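Local coordinates for protein HIAXHD3 (PDB 3ZXK) that is an exo-acting family 43 arabinofuranosidase that probably removes arabinofuranose side chains from xylan, and whose active site has been engineered to add endo-xylanase activity, at residues T478-I483 with Y489-P494. Sequence-based numbering, arbitrary orientation.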
ATOM      1  N   THR A 478      -8.823 -12.665  16.452  1.00  6.99           N
ATOM      2  CA  THR A 478      -9.135 -12.617  17.893  1.00  6.72           C
ATOM      3  C   THR A 478      -8.411 -11.457  18.588  1.00  5.75           C
ATOM      4  O   THR A 478      -7.400 -10.963  18.091  1.00  6.65           O
ATOM      5  CB  THR A 478      -8.841 -13.951  18.594  1.00  8.23           C
ATOM      6  OG1 THR A 478      -7.506 -14.383  18.311  1.00 10.66           O
ATOM      7  CG2 THR A 478      -9.855 -15.027  18.104  1.00  9.42           C
ATOM      8  N   PHE A 479      -8.970 -11.002  19.711  1.00  5.44           N
ATOM      9  CA  PHE A 479      -8.497  -9.820  20.411  1.00  4.86           C
ATOM     10  C   PHE A 479      -8.157 -10.150  21.871  1.00  5.14           C
ATOM     11  O   PHE A 479      -8.855 -10.953  22.512  1.00  5.21           O
ATOM     12  CB  PHE A 479      -9.570  -8.722  20.370  1.00  4.82           C
ATOM     13  CG  PHE A 479      -9.887  -8.215  18.973  1.00  4.70           C
ATOM     14  CD1 PHE A 479     -10.841  -8.841  18.164  1.00  5.41           C
ATOM     15  CD2 PHE A 479      -9.230  -7.098  18.469  1.00  4.76           C
ATOM     16  CE1 PHE A 479     -11.112  -8.384  16.875  1.00  6.27           C
ATOM     17  CE2 PHE A 479      -9.509  -6.624  17.192  1.00  5.69           C
ATOM     18  CZ  PHE A 479     -10.434  -7.275  16.382  1.00  5.40           C
ATOM     19  N   TYR A 480      -7.099  -9.524  22.386  1.00  5.47           N
ATOM     20  CA  TYR A 480      -6.611  -9.781  23.743  1.00  5.82           C
ATOM     21  C   TYR A 480      -6.149  -8.483  24.392  1.00  5.49           C
ATOM     22  O   TYR A 480      -5.808  -7.531  23.693  1.00  4.87           O
ATOM     23  CB  TYR A 480      -5.402 -10.733  23.702  1.00  6.17           C
ATOM     24  CG  TYR A 480      -5.641 -11.997  22.915  1.00  7.40           C
ATOM     25  CD1 TYR A 480      -5.623 -11.961  21.517  1.00  7.66           C
ATOM     26  CD2 TYR A 480      -5.902 -13.223  23.555  1.00  9.01           C
ATOM     27  CE1 TYR A 480      -5.851 -13.077  20.776  1.00 10.91           C
ATOM     28  CE2 TYR A 480      -6.137 -14.374  22.807  1.00 11.38           C
ATOM     29  CZ  TYR A 480      -6.127 -14.270  21.405  1.00 11.91           C
ATOM     30  OH  TYR A 480      -6.361 -15.335  20.576  1.00 14.85           O
ATOM     31  N   TYR A 481      -6.167  -8.460  25.723  1.00  5.87           N
ATOM     32  CA  TYR A 481      -5.568  -7.353  26.447  1.00  5.70           C
ATOM     33  C   TYR A 481      -4.653  -7.871  27.531  1.00  6.85           C
ATOM     34  O   TYR A 481      -4.798  -9.010  27.970  1.00  7.22           O
ATOM     35  CB  TYR A 481      -6.647  -6.438  27.056  1.00  6.24           C
ATOM     36  CG  TYR A 481      -7.444  -7.111  28.168  1.00  6.83           C
ATOM     37  CD1 TYR A 481      -7.023  -7.057  29.513  1.00  7.80           C
ATOM     38  CD2 TYR A 481      -8.618  -7.809  27.884  1.00  7.01           C
ATOM     39  CE1 TYR A 481      -7.738  -7.697  30.516  1.00  8.77           C
ATOM     40  CE2 TYR A 481      -9.353  -8.412  28.898  1.00  8.17           C
ATOM     41  CZ  TYR A 481      -8.901  -8.371  30.209  1.00  9.65           C
ATOM     42  OH  TYR A 481      -9.636  -8.978  31.226  1.00 13.17           O
ATOM     43  N   SER A 482      -3.707  -7.018  27.915  1.00  7.38           N
ATOM     44  CA  SER A 482      -2.866  -7.217  29.090  1.00  9.21           C
ATOM     45  C   SER A 482      -2.838  -5.967  29.942  1.00 10.69           C
ATOM     46  O   SER A 482      -2.606  -4.860  29.454  1.00 10.77           O
ATOM     47  CB  SER A 482      -1.433  -7.603  28.722  1.00 10.63           C
ATOM     48  OG  SER A 482      -0.633  -7.693  29.893  1.00 11.33           O
ATOM     49  N   ILE A 483      -3.050  -6.167  31.233  1.00 12.21           N
ATOM     50  CA  ILE A 483      -2.864  -5.102  32.205  1.00 14.11           C
ATOM     51  C   ILE A 483      -1.793  -5.506  33.223  1.00 16.68           C
ATOM     52  O   ILE A 483      -1.763  -5.008  34.348  1.00 20.31           O
ATOM     53  CB  ILE A 483      -4.195  -4.706  32.881  1.00 16.88           C
ATOM     54  CG1 ILE A 483      -4.908  -5.927  33.454  1.00 18.84           C
ATOM     55  CG2 ILE A 483      -5.105  -4.009  31.879  1.00 16.64           C
ATOM     56  CD1 ILE A 483      -5.791  -5.625  34.649  1.00 22.82           C
ATOM     57  N   TYR A 489      -1.913 -12.260  28.654  1.00 13.72           N
ATOM     58  CA  TYR A 489      -2.978 -11.739  27.814  1.00 12.32           C
ATOM     59  C   TYR A 489      -4.265 -12.500  28.080  1.00 12.18           C
ATOM     60  O   TYR A 489      -4.259 -13.718  28.262  1.00 12.32           O
ATOM     61  CB  TYR A 489      -2.616 -11.821  26.323  1.00 12.61           C
ATOM     62  CG  TYR A 489      -1.655 -10.742  25.923  1.00 12.85           C
ATOM     63  CD1 TYR A 489      -2.116  -9.483  25.508  1.00 11.45           C
ATOM     64  CD2 TYR A 489      -0.280 -10.968  25.986  1.00 13.48           C
ATOM     65  CE1 TYR A 489      -1.217  -8.481  25.156  1.00 11.00           C
ATOM     66  CE2 TYR A 489       0.626  -9.982  25.636  1.00 13.04           C
ATOM     67  CZ  TYR A 489       0.152  -8.741  25.234  1.00 11.71           C
ATOM     68  OH  TYR A 489       1.043  -7.749  24.900  1.00 14.01           O
ATOM     69  N   THR A 490      -5.362 -11.752  28.087  1.00 10.03           N
ATOM     70  CA  THR A 490      -6.695 -12.291  28.260  1.00  9.72           C
ATOM     71  C   THR A 490      -7.485 -12.042  26.996  1.00  8.07           C
ATOM     72  O   THR A 490      -7.555 -10.920  26.514  1.00  7.20           O
ATOM     73  CB  THR A 490      -7.368 -11.627  29.461  1.00 10.49           C
ATOM     74  OG1 THR A 490      -6.558 -11.866  30.617  1.00 12.84           O
ATOM     75  CG2 THR A 490      -8.771 -12.167  29.684  1.00 11.22           C
ATOM     76  N   ARG A 491      -8.045 -13.118  26.456  1.00  8.35           N
ATOM     77  CA  ARG A 491      -8.949 -13.066  25.309  1.00  8.08           C
ATOM     78  C   ARG A 491     -10.247 -12.319  25.654  1.00  7.94           C
ATOM     79  O   ARG A 491     -10.826 -12.525  26.721  1.00  9.23           O
ATOM     80  CB  ARG A 491      -9.229 -14.507  24.870  1.00  9.42           C
ATOM     81  CG  ARG A 491     -10.340 -14.685  23.866  1.00  9.73           C
ATOM     82  CD  ARG A 491      -9.961 -14.272  22.450  1.00 10.49           C
ATOM     83  NE  ARG A 491     -11.160 -14.399  21.629  1.00 12.50           N
ATOM     84  CZ  ARG A 491     -11.600 -15.541  21.099  1.00 12.64           C
ATOM     85  NH1 ARG A 491     -10.901 -16.674  21.251  1.00 14.71           N
ATOM     86  NH2 ARG A 491     -12.734 -15.543  20.410  1.00 14.07           N
ATOM     87  N   LEU A 492     -10.718 -11.472  24.734  1.00  7.48           N
ATOM     88  CA  LEU A 492     -11.974 -10.751  24.945  1.00  7.86           C
ATOM     89  C   LEU A 492     -12.811 -10.734  23.676  1.00  8.12           C
ATOM     90  O   LEU A 492     -12.354 -10.312  22.624  1.00  8.33           O
ATOM     91  CB  LEU A 492     -11.730  -9.316  25.421  1.00  7.85           C
ATOM     92  CG  LEU A 492     -12.962  -8.477  25.815  1.00  7.57           C
ATOM     93  CD1 LEU A 492     -13.664  -9.080  27.046  1.00  8.11           C
ATOM     94  CD2 LEU A 492     -12.524  -7.044  26.099  1.00  8.23           C
ATOM     95  N   GLY A 493     -14.051 -11.183  23.796  1.00  8.92           N
ATOM     96  CA  GLY A 493     -14.982 -11.090  22.695  1.00  9.22           C
ATOM     97  C   GLY A 493     -14.953 -12.332  21.838  1.00  9.48           C
ATOM     98  O   GLY A 493     -14.107 -13.210  22.026  1.00  9.90           O
ATOM     99  N   PRO A 494     -15.895 -12.414  20.880  1.00 10.77           N
ATOM    100  CA  PRO A 494     -15.962 -13.495  19.884  1.00 11.00           C
ATOM    101  C   PRO A 494     -14.803 -13.428  18.886  1.00 10.93           C
ATOM    102  O   PRO A 494     -14.083 -12.418  18.839  1.00 11.37           O
ATOM    103  CB  PRO A 494     -17.308 -13.240  19.197  1.00 11.91           C
ATOM    104  CG  PRO A 494     -17.534 -11.775  19.335  1.00 12.74           C
ATOM    105  CD  PRO A 494     -16.915 -11.368  20.633  1.00 11.46           C
TER
HETATM  106  O   HOH W   1     -11.734 -11.793  20.352  1.00  6.90           O
HETATM  107  O   HOH W   2      -8.214 -17.203  21.567  1.00 25.02           O
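Three backbone hydrogen bonds join Phe479–Tyr481 to Thr490–Leu492. Tyr481 and Thr490 form an antiparallel hydrogen-bonded pair: Thr490 N reaches Tyr481 O at 2.8 Å (N-H...O 168°), and Tyr481 N binds Thr490 O at 2.9 Å. Leu492 N bonds Phe479 O on the far side of the non-hydrogen-bonded pair Tyr480 and Arg491.

CH-pi packing accompanies these bonds on both faces. Thr490 CB sits 4.0 Å from the centroid of the Tyr481 ring, over its face, and Thr490 CG2 follows the ring out to the hydroxyl; with CG set between the backbone N and the carbonyl carbon (chi1 67°), the ring runs alongside the threonine. Leu492 CB meets the same ring at its edge. Ser482 CB covers one face of the Tyr489 ring, 3.9 Å from its centroid. On the face of the sheet bearing Tyr480, Arg491 CD lies over that ring, 4.2 Å from the centroid, while Thr478 CG2 lies over the centre of one face of the guanidinium, 3.5 Å from Arg491 CZ.

Two waters bridge the segments. One accepts from Phe479 N and Arg491 NE; a second accepts from Arg491 NH1 and lies 2.8 Å from Tyr480 OH, which also hydrogen-bonds Thr478 OG1. Arg460, on the adjoining strand 457-464, makes cation-pi contacts with Tyr480 and Tyr489.

This is a beta hairpin at the edge of a seven-stranded sheet in the concanavalin A-like domain. Phe479, Tyr481 and Leu492 pack against strand 406-415 of the other sheet. Although exposed, Arg491 is packed at CD and guanidinium and water-bound at NE and NH1, which together would restrict its rotation.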